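Local coordinates for protein ribulose-1,5-bisphosphate carboxylase/oxygenase large subunit (Rhodopseudomonas palustris, PDB 3QFW) that belongs to the RuBisCO-like branch of the RuBisCO large-chain family and probably carries out magnesium-dependent chemistry in a TIM-barrel catalytic domain, at residues L109-L119 with F308-P316; T294-R305 with R332-L340. One frame throughout, in Å; residues are numbered along the deposited sequence.

Contact 1 of 2, residues L109-L119 with F308-P316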
loop_
_atom_site.group_PDB
_atom_site.type_symbol
_atom_site.label_atom_id
_atom_site.label_comp_id
_atom_site.label_asym_id
_atom_site.label_seq_id
_atom_site.Cartn_x
_atom_site.Cartn_y
_atom_site.Cartn_z
ATOM N N LEU B 109 6.262 -10.716 -17.837
ATOM C CA LEU B 109 7.312 -11.392 -17.092
ATOM C C LEU B 109 8.691 -10.934 -17.568
ATOM O O LEU B 109 9.595 -10.760 -16.768
ATOM C CB LEU B 109 7.159 -12.909 -17.182
ATOM C CG LEU B 109 6.172 -13.533 -16.188
ATOM C CD1 LEU B 109 4.734 -12.997 -16.352
ATOM C CD2 LEU B 109 6.220 -15.067 -16.277
ATOM N N THR B 110 8.844 -10.709 -18.868
ATOM C CA THR B 110 10.156 -10.332 -19.393
ATOM C C THR B 110 10.484 -8.904 -18.983
ATOM O O THR B 110 11.621 -8.584 -18.629
ATOM C CB THR B 110 10.235 -10.462 -20.926
ATOM O OG1 THR B 110 9.787 -11.761 -21.325
ATOM C CG2 THR B 110 11.666 -10.272 -21.400
ATOM N N ALA B 111 9.469 -8.052 -19.030
ATOM C CA ALA B 111 9.619 -6.649 -18.666
ATOM C C ALA B 111 10.013 -6.490 -17.200
ATOM O O ALA B 111 10.956 -5.772 -16.883
ATOM C CB ALA B 111 8.345 -5.897 -18.959
ATOM N N PHE B 112 9.290 -7.162 -16.308
ATOM C CA PHE B 112 9.582 -7.069 -14.876
ATOM C C PHE B 112 10.873 -7.811 -14.490
ATOM O O PHE B 112 11.660 -7.319 -13.680
ATOM C CB PHE B 112 8.387 -7.547 -14.028
ATOM C CG PHE B 112 7.167 -6.649 -14.111
ATOM C CD1 PHE B 112 7.254 -5.295 -13.798
ATOM C CD2 PHE B 112 5.933 -7.167 -14.470
ATOM C CE1 PHE B 112 6.123 -4.460 -13.860
ATOM C CE2 PHE B 112 4.791 -6.342 -14.537
ATOM C CZ PHE B 112 4.896 -4.986 -14.226
ATOM N N GLY B 113 11.091 -8.995 -15.063
ATOM C CA GLY B 113 12.375 -9.683 -14.936
ATOM C C GLY B 113 12.604 -10.575 -13.722
ATOM O O GLY B 113 13.576 -11.323 -13.671
ATOM N N GLY B 114 11.719 -10.501 -12.737
ATOM C CA GLY B 114 11.807 -11.373 -11.582
ATOM C C GLY B 114 13.083 -11.252 -10.773
ATOM O O GLY B 114 13.813 -10.268 -10.884
ATOM N N PRO B 115 13.359 -12.260 -9.935
ATOM C CA PRO B 115 14.502 -12.176 -9.025
ATOM C C PRO B 115 15.816 -12.128 -9.781
ATOM O O PRO B 115 16.030 -12.940 -10.695
ATOM C CB PRO B 115 14.401 -13.472 -8.213
ATOM C CG PRO B 115 12.959 -13.853 -8.302
ATOM C CD PRO B 115 12.541 -13.456 -9.684
ATOM N N ARG B 116 16.683 -11.184 -9.418
ATOM C CA ARG B 116 17.987 -11.084 -10.075
ATOM C C ARG B 116 18.992 -12.108 -9.524
ATOM O O ARG B 116 19.945 -12.465 -10.204
ATOM C CB ARG B 116 18.570 -9.666 -9.972
ATOM C CG ARG B 116 17.575 -8.525 -10.223
ATOM C CD ARG B 116 16.696 -8.785 -11.418
ATOM N NE ARG B 116 16.451 -7.593 -12.229
ATOM C CZ ARG B 116 15.246 -7.197 -12.628
ATOM N NH1 ARG B 116 14.168 -7.885 -12.280
ATOM N NH2 ARG B 116 15.117 -6.119 -13.384
ATOM N N VAL B 117 18.785 -12.556 -8.287
ATOM C CA VAL B 117 19.694 -13.511 -7.653
ATOM C C VAL B 117 18.997 -14.859 -7.513
ATOM O O VAL B 117 19.528 -15.902 -7.911
ATOM C CB VAL B 117 20.151 -13.027 -6.260
ATOM C CG1 VAL B 117 20.985 -14.116 -5.562
ATOM C CG2 VAL B 117 20.930 -11.723 -6.369
ATOM N N GLY B 118 17.800 -14.824 -6.935
ATOM C CA GLY B 118 16.941 -15.984 -6.857
ATOM C C GLY B 118 17.417 -17.076 -5.910
ATOM O O GLY B 118 18.438 -16.949 -5.216
ATOM N N LEU B 119 16.643 -18.153 -5.874
ATOM C CA LEU B 119 16.927 -19.287 -5.007
ATOM C C LEU B 119 18.330 -19.838 -5.268
ATOM O O LEU B 119 19.086 -20.089 -4.333
ATOM C CB LEU B 119 15.866 -20.377 -5.203
ATOM C CG LEU B 119 16.102 -21.768 -4.599
ATOM C CD1 LEU B 119 16.249 -21.699 -3.085
ATOM C CD2 LEU B 119 14.960 -22.700 -4.995
ATOM N N PHE B 308 7.732 -20.111 -13.848
ATOM C CA PHE B 308 7.008 -18.859 -14.007
ATOM C C PHE B 308 7.751 -18.128 -15.119
ATOM O O PHE B 308 8.767 -17.475 -14.879
ATOM C CB PHE B 308 7.066 -18.091 -12.679
ATOM C CG PHE B 308 6.244 -16.825 -12.649
ATOM C CD1 PHE B 308 4.952 -16.791 -13.162
ATOM C CD2 PHE B 308 6.756 -15.676 -12.064
ATOM C CE1 PHE B 308 4.197 -15.616 -13.111
ATOM C CE2 PHE B 308 5.994 -14.498 -12.014
ATOM C CZ PHE B 308 4.723 -14.486 -12.538
ATOM N N GLY B 309 7.277 -18.281 -16.351
ATOM C CA GLY B 309 8.084 -17.909 -17.504
ATOM C C GLY B 309 9.533 -18.374 -17.362
ATOM O O GLY B 309 9.803 -19.481 -16.889
ATOM N N LYS B 310 10.461 -17.510 -17.759
ATOM C CA LYS B 310 11.892 -17.747 -17.613
ATOM C C LYS B 310 12.467 -17.166 -16.318
ATOM O O LYS B 310 13.684 -17.022 -16.196
ATOM C CB LYS B 310 12.635 -17.136 -18.804
ATOM C CG LYS B 310 12.474 -17.909 -20.109
ATOM C CD LYS B 310 12.842 -17.052 -21.316
ATOM C CE LYS B 310 11.727 -16.065 -21.651
ATOM N NZ LYS B 310 12.043 -15.207 -22.835
ATOM N N LEU B 311 11.603 -16.840 -15.356
ATOM C CA LEU B 311 12.030 -16.129 -14.149
ATOM C C LEU B 311 12.630 -17.009 -13.054
ATOM O O LEU B 311 12.136 -18.100 -12.784
ATOM C CB LEU B 311 10.857 -15.344 -13.562
ATOM C CG LEU B 311 10.254 -14.344 -14.552
ATOM C CD1 LEU B 311 9.272 -13.437 -13.845
ATOM C CD2 LEU B 311 11.362 -13.542 -15.203
ATOM N N ASN B 312 13.671 -16.507 -12.399
ATOM C CA ASN B 312 14.253 -17.213 -11.257
ATOM C C ASN B 312 13.224 -17.450 -10.154
ATOM O O ASN B 312 12.260 -16.684 -10.006
ATOM C CB ASN B 312 15.430 -16.420 -10.678
ATOM C CG ASN B 312 16.648 -16.440 -11.575
ATOM O OD1 ASN B 312 16.878 -17.408 -12.304
ATOM N ND2 ASN B 312 17.443 -15.375 -11.521
ATOM N N ALA B 313 13.436 -18.507 -9.382
ATOM C CA ALA B 313 12.632 -18.778 -8.195
ATOM C C ALA B 313 12.994 -17.792 -7.087
ATOM O O ALA B 313 14.092 -17.238 -7.078
ATOM C CB ALA B 313 12.874 -20.227 -7.719
ATOM N N CYS B 314 12.053 -17.572 -6.170
ATOM C CA CYS B 314 12.239 -16.730 -4.986
ATOM C C CYS B 314 12.132 -17.664 -3.781
ATOM O O CYS B 314 11.242 -18.512 -3.756
ATOM C CB CYS B 314 11.121 -15.660 -4.953
ATOM S SG CYS B 314 10.898 -14.722 -3.405
ATOM N N ILE B 315 13.028 -17.553 -2.799
ATOM C CA ILE B 315 12.967 -18.479 -1.658
ATOM C C ILE B 315 11.867 -18.092 -0.672
ATOM O O ILE B 315 11.898 -17.008 -0.101
ATOM C CB ILE B 315 14.285 -18.563 -0.849
ATOM C CG1 ILE B 315 15.515 -18.485 -1.756
ATOM C CG2 ILE B 315 14.300 -19.827 0.011
ATOM C CD1 ILE B 315 16.092 -17.077 -1.818
ATOM N N PRO B 316 10.905 -18.997 -0.449
ATOM C CA PRO B 316 9.882 -18.715 0.559
ATOM C C PRO B 316 10.531 -18.697 1.932
ATOM O O PRO B 316 11.316 -19.593 2.257
ATOM C CB PRO B 316 8.918 -19.900 0.449
ATOM C CG PRO B 316 9.372 -20.706 -0.745
ATOM C CD PRO B 316 10.799 -20.357 -1.005
HETATM O O HOH W 1 14.589 -13.756 -12.785
#
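Leu-109 and Leu-119 pack on Phe-308, Leu-311 and Ile-315 in a partly buried loop-to-loop contact, where the link between helices 106-112 and 118-126 runs alongside the loop leading into strand 315-319, in the same direction (nearest CA pairs Leu-109/Gly-309 through Leu-119/Ile-315). Its first anchor is a CH-pi contact: Leu-109 CD2 stands 3.8 Å from the centroid of the Phe-308 ring and 13° off its normal. The ring is swung under this methyl because its CG lies anti to the backbone N (chi1 -174°). A type II' turn from Phe-308 to Leu-311 then brings Leu-311 round, so that its CD1 approaches Leu-109 CG at 3.9 Å while CD2 lies 3.5 Å from Gly-113 O.

In the TIM barrel of this family the contact falls at the N-terminal end of strand 315-319, the end opposite that where such barrels carry their active sites. Polar bonds mark the middle. Pro-115 O takes the amide N-H of Asn-312, ND2 to O 2.9 Å, and also a proton from a water at 2.7 Å from this O; the same water donates to Gly-113 O and accepts from Asn-312 N, bridging both backbones. Arg-274 on helix 265-276 donates to the carbonyls of Leu-311 and Asn-312.

Further along, Leu-119 N donates to Ala-313 O at 3.0 Å, approaching 51° out of the carbonyl plane and hence not along a lone pair. Beside this bond the side chains of Leu-119 and Ile-315 meet at about a right angle, CD1 of the leucine 3.6 Å from CG1 of the isoleucine.

Contact 2 of 2, residues T294-R305 with R332-L340. With SO4 (sulfate ion), chain F; SO4 (sulfate ion), chain G.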
loop_
_atom_site.group_PDB
_atom_site.type_symbol
_atom_site.label_atom_id
_atom_site.label_comp_id
_atom_site.label_asym_id
_atom_site.label_seq_id
_atom_site.Cartn_x
_atom_site.Cartn_y
_atom_site.Cartn_z
ATOM N N THR B 294 -2.707 -23.831 6.062
ATOM C CA THR B 294 -1.642 -24.623 5.484
ATOM C C THR B 294 -1.732 -24.558 3.967
ATOM O O THR B 294 -0.709 -24.458 3.282
ATOM C CB THR B 294 -1.683 -26.083 5.991
ATOM O OG1 THR B 294 -2.980 -26.638 5.749
ATOM C CG2 THR B 294 -1.408 -26.118 7.476
ATOM N N ALA B 295 -2.957 -24.590 3.444
ATOM C CA ALA B 295 -3.180 -24.489 2.005
ATOM C C ALA B 295 -2.531 -23.235 1.420
ATOM O O ALA B 295 -1.835 -23.296 0.386
ATOM C CB ALA B 295 -4.676 -24.493 1.691
ATOM N N SER B 296 -2.779 -22.103 2.076
ATOM C CA SER B 296 -2.217 -20.834 1.643
ATOM C C SER B 296 -0.703 -20.824 1.711
ATOM O O SER B 296 -0.046 -20.363 0.791
ATOM C CB SER B 296 -2.797 -19.656 2.447
ATOM O OG SER B 296 -4.175 -19.492 2.158
ATOM N N CYS B 297 -0.140 -21.330 2.803
ATOM C CA CYS B 297 1.316 -21.367 2.924
ATOM C C CYS B 297 1.944 -22.219 1.822
ATOM O O CYS B 297 2.959 -21.840 1.234
ATOM C CB CYS B 297 1.746 -21.866 4.305
ATOM S SG CYS B 297 1.333 -20.712 5.645
ATOM N N LEU B 298 1.336 -23.361 1.529
ATOM C CA LEU B 298 1.886 -24.224 0.476
ATOM C C LEU B 298 1.780 -23.536 -0.888
ATOM O O LEU B 298 2.732 -23.543 -1.667
ATOM C CB LEU B 298 1.196 -25.587 0.460
ATOM C CG LEU B 298 1.906 -26.643 -0.389
ATOM C CD1 LEU B 298 3.377 -26.761 0.005
ATOM C CD2 LEU B 298 1.209 -27.998 -0.288
ATOM N N ALA B 299 0.630 -22.915 -1.160
ATOM C CA ALA B 299 0.420 -22.215 -2.429
ATOM C C ALA B 299 1.403 -21.050 -2.582
ATOM O O ALA B 299 1.909 -20.785 -3.668
ATOM C CB ALA B 299 -1.015 -21.722 -2.529
ATOM N N LEU B 300 1.651 -20.355 -1.476
ATOM C CA LEU B 300 2.619 -19.266 -1.435
ATOM C C LEU B 300 4.024 -19.767 -1.773
ATOM O O LEU B 300 4.724 -19.193 -2.612
ATOM C CB LEU B 300 2.583 -18.599 -0.056
ATOM C CG LEU B 300 3.485 -17.390 0.194
ATOM C CD1 LEU B 300 3.773 -16.709 -1.099
ATOM C CD2 LEU B 300 2.844 -16.401 1.195
ATOM N N ALA B 301 4.434 -20.849 -1.116
ATOM C CA ALA B 301 5.716 -21.467 -1.431
ATOM C C ALA B 301 5.819 -21.802 -2.924
ATOM O O ALA B 301 6.830 -21.511 -3.570
ATOM C CB ALA B 301 5.922 -22.718 -0.568
ATOM N N GLN B 302 4.767 -22.402 -3.474
ATOM C CA GLN B 302 4.786 -22.836 -4.874
ATOM C C GLN B 302 4.796 -21.651 -5.845
ATOM O O GLN B 302 5.481 -21.675 -6.866
ATOM C CB GLN B 302 3.597 -23.756 -5.177
ATOM C CG GLN B 302 3.655 -25.082 -4.430
ATOM C CD GLN B 302 2.343 -25.848 -4.469
ATOM O OE1 GLN B 302 1.300 -25.299 -4.811
ATOM N NE2 GLN B 302 2.392 -27.129 -4.098
ATOM N N ALA B 303 4.042 -20.611 -5.517
ATOM C CA ALA B 303 4.041 -19.418 -6.349
ATOM C C ALA B 303 5.445 -18.807 -6.381
ATOM O O ALA B 303 5.882 -18.273 -7.401
ATOM C CB ALA B 303 3.027 -18.427 -5.835
ATOM N N ALA B 304 6.164 -18.912 -5.269
ATOM C CA ALA B 304 7.508 -18.353 -5.195
ATOM C C ALA B 304 8.526 -19.177 -5.996
ATOM O O ALA B 304 9.443 -18.620 -6.602
ATOM C CB ALA B 304 7.949 -18.246 -3.758
ATOM N N ARG B 305 8.334 -20.493 -6.007
ATOM C CA ARG B 305 9.364 -21.441 -6.469
ATOM C C ARG B 305 9.173 -22.001 -7.868
ATOM O O ARG B 305 10.151 -22.293 -8.570
ATOM C CB ARG B 305 9.359 -22.672 -5.584
ATOM C CG ARG B 305 9.834 -22.559 -4.182
ATOM C CD ARG B 305 9.500 -23.897 -3.564
ATOM N NE ARG B 305 9.863 -24.013 -2.167
ATOM C CZ ARG B 305 9.266 -24.844 -1.324
ATOM N NH1 ARG B 305 8.262 -25.610 -1.739
ATOM N NH2 ARG B 305 9.656 -24.883 -0.061
ATOM N N ARG B 332 9.541 -31.065 6.137
ATOM C CA ARG B 332 8.642 -32.029 5.503
ATOM C C ARG B 332 7.580 -31.262 4.718
ATOM O O ARG B 332 7.247 -31.606 3.584
ATOM C CB ARG B 332 7.971 -32.926 6.541
ATOM C CG ARG B 332 8.907 -33.976 7.148
ATOM C CD ARG B 332 8.279 -34.664 8.369
ATOM N NE ARG B 332 9.285 -35.420 9.127
ATOM C CZ ARG B 332 9.395 -35.408 10.452
ATOM N NH1 ARG B 332 8.558 -34.691 11.192
ATOM N NH2 ARG B 332 10.350 -36.102 11.045
ATOM N N PHE B 333 7.053 -30.217 5.341
ATOM C CA PHE B 333 5.994 -29.434 4.724
ATOM C C PHE B 333 6.460 -28.728 3.457
ATOM O O PHE B 333 5.827 -28.828 2.404
ATOM C CB PHE B 333 5.449 -28.393 5.706
ATOM C CG PHE B 333 4.212 -27.703 5.208
ATOM C CD1 PHE B 333 2.980 -28.326 5.307
ATOM C CD2 PHE B 333 4.286 -26.450 4.615
ATOM C CE1 PHE B 333 1.834 -27.711 4.839
ATOM C CE2 PHE B 333 3.148 -25.825 4.145
ATOM C CZ PHE B 333 1.920 -26.449 4.257
ATOM N N TYR B 334 7.572 -28.011 3.567
ATOM C CA TYR B 334 8.013 -27.132 2.492
ATOM C C TYR B 334 9.033 -27.747 1.549
ATOM O O TYR B 334 9.288 -27.218 0.471
ATOM C CB TYR B 334 8.602 -25.842 3.078
ATOM C CG TYR B 334 7.587 -24.909 3.708
ATOM C CD1 TYR B 334 6.702 -24.185 2.917
ATOM C CD2 TYR B 334 7.538 -24.727 5.085
ATOM C CE1 TYR B 334 5.775 -23.323 3.477
ATOM C CE2 TYR B 334 6.606 -23.855 5.665
ATOM C CZ TYR B 334 5.729 -23.155 4.846
ATOM O OH TYR B 334 4.798 -22.287 5.389
ATOM N N GLY B 335 9.623 -28.873 1.937
ATOM C CA GLY B 335 10.768 -29.355 1.199
ATOM C C GLY B 335 11.946 -28.504 1.622
ATOM O O GLY B 335 11.811 -27.663 2.511
ATOM N N GLN B 336 13.093 -28.701 0.979
ATOM C CA GLN B 336 14.331 -28.059 1.416
ATOM C C GLN B 336 14.625 -26.740 0.707
ATOM O O GLN B 336 15.576 -26.048 1.062
ATOM C CB GLN B 336 15.519 -29.019 1.262
ATOM C CG GLN B 336 15.453 -30.215 2.187
ATOM C CD GLN B 336 16.551 -31.227 1.912
ATOM O OE1 GLN B 336 17.617 -30.883 1.399
ATOM N NE2 GLN B 336 16.291 -32.483 2.245
ATOM N N ASP B 337 13.817 -26.407 -0.296
ATOM C CA ASP B 337 13.937 -25.121 -0.981
ATOM C C ASP B 337 13.155 -24.045 -0.217
ATOM O O ASP B 337 12.124 -23.544 -0.676
ATOM C CB ASP B 337 13.451 -25.220 -2.426
ATOM C CG ASP B 337 14.453 -25.908 -3.342
ATOM O OD1 ASP B 337 15.647 -26.010 -2.979
ATOM O OD2 ASP B 337 14.039 -26.332 -4.442
ATOM N N VAL B 338 13.673 -23.699 0.954
ATOM C CA VAL B 338 12.975 -22.848 1.905
ATOM C C VAL B 338 14.013 -22.260 2.850
ATOM O O VAL B 338 15.060 -22.872 3.090
ATOM C CB VAL B 338 11.951 -23.666 2.717
ATOM C CG1 VAL B 338 12.666 -24.687 3.610
ATOM C CG2 VAL B 338 11.048 -22.759 3.551
ATOM N N MET B 339 13.747 -21.065 3.363
ATOM C CA MET B 339 14.590 -20.483 4.408
ATOM C C MET B 339 13.757 -20.272 5.677
ATOM O O MET B 339 12.847 -19.435 5.703
ATOM C CB MET B 339 15.209 -19.162 3.932
ATOM C CG MET B 339 16.213 -18.521 4.901
ATOM S SD MET B 339 17.269 -17.267 4.122
ATOM C CE MET B 339 16.027 -16.149 3.437
ATOM N N LEU B 340 14.057 -21.038 6.723
ATOM C CA LEU B 340 13.306 -20.933 7.972
ATOM C C LEU B 340 13.746 -19.736 8.809
ATOM O O LEU B 340 14.903 -19.617 9.194
ATOM C CB LEU B 340 13.431 -22.230 8.793
ATOM C CG LEU B 340 13.047 -23.531 8.085
ATOM C CD1 LEU B 340 13.282 -24.716 9.006
ATOM C CD2 LEU B 340 11.610 -23.520 7.590
HETATM S S SO4 F . -5.512 -25.266 8.331
HETATM O O1 SO4 F . -5.236 -26.263 9.367
HETATM O O2 SO4 F . -6.430 -24.270 8.883
HETATM O O3 SO4 F . -6.100 -25.890 7.145
HETATM O O4 SO4 F . -4.255 -24.629 7.952
HETATM S S SO4 G . 10.307 -34.610 14.957
HETATM O O1 SO4 G . 11.376 -33.611 14.917
HETATM O O2 SO4 G . 9.890 -34.796 16.348
HETATM O O3 SO4 G . 10.779 -35.878 14.419
HETATM O O4 SO4 G . 9.176 -34.146 14.151
#
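Arg-305, at the last turn of helix 294-305, reaches across to the backbone that joins helix 327-334 to strand 339-341. Its CB points toward that segment, and CG lies anti to the carbonyl carbon (chi1 -70°), from where the chain runs extended to NE. CD passes 3.9 Å from Asp-337 O. NE donates to that same oxygen at 2.7 Å, and NH2 adds a second bond to it at 2.9 Å, so two nitrogens grip one carbonyl side-on. The NH2 bond comes 63° out of the carbonyl plane and is the less well directed. At the edge of the guanidinium sits Tyr-334 O, but its 2.4 Å from NH2 is too short to be trusted in detail. Ala-301 CB lies over one face of the guanidinium, offset toward its rim.

The carboxylate of Asp-337 is not the target: its OD1 pairs with Arg-123. Asp-337 centres an inverse gamma turn, and it is its own carbonyl that the arginine takes. With an alanine in place of Arg-305, Asp-337 O would lose both side-chain donors, and the turn would probably be less firmly fixed to the helix.

Toward the other end the contact is aromatic. Phe-333 presents its edge to Thr-294 O, CZ 3.4 Å away and in the ring plane, and Tyr-334 sets its edge against Ala-301 CB, CD1 3.9 Å from it. Tyr-334 OH lies 3.3 Å from Cys-297 CB and is hydrogen-bonded to Asn-285. A sulfate, probably from the crystallisation liquor, accepts from Thr-294 N at the start of the helix.

The C-terminal end of helix 327-334 and the loop to strand 339-341 thus lie against helix 294-305, with Tyr-334 also touching Phe-283 on strand 280-284 and Pro-318 on strand 315-319.

How the contacts relate
From the N terminus the chain first passes 109-119, then most of the barrel, and contact 1 closes that long loop, with 188 residues between its segments, when 308-316 arrives. Before it does, helix 294-305 has begun contact 2, whose much shorter loop closes at 332-340; the segments alternate, so the two loops cross. Strand 315-319 lies between the two helices of contact 2 in sequence. The contacts, with centres about 16 Å apart, also touch: Cys-314 N is 2.8 Å from Ala-304 O and Pro-316 O 3.1 Å from Met-339 N, both probable hydrogen bonds. Together they tie the two helices ahead of strand 133-138 to the last strands and helices of the barrel.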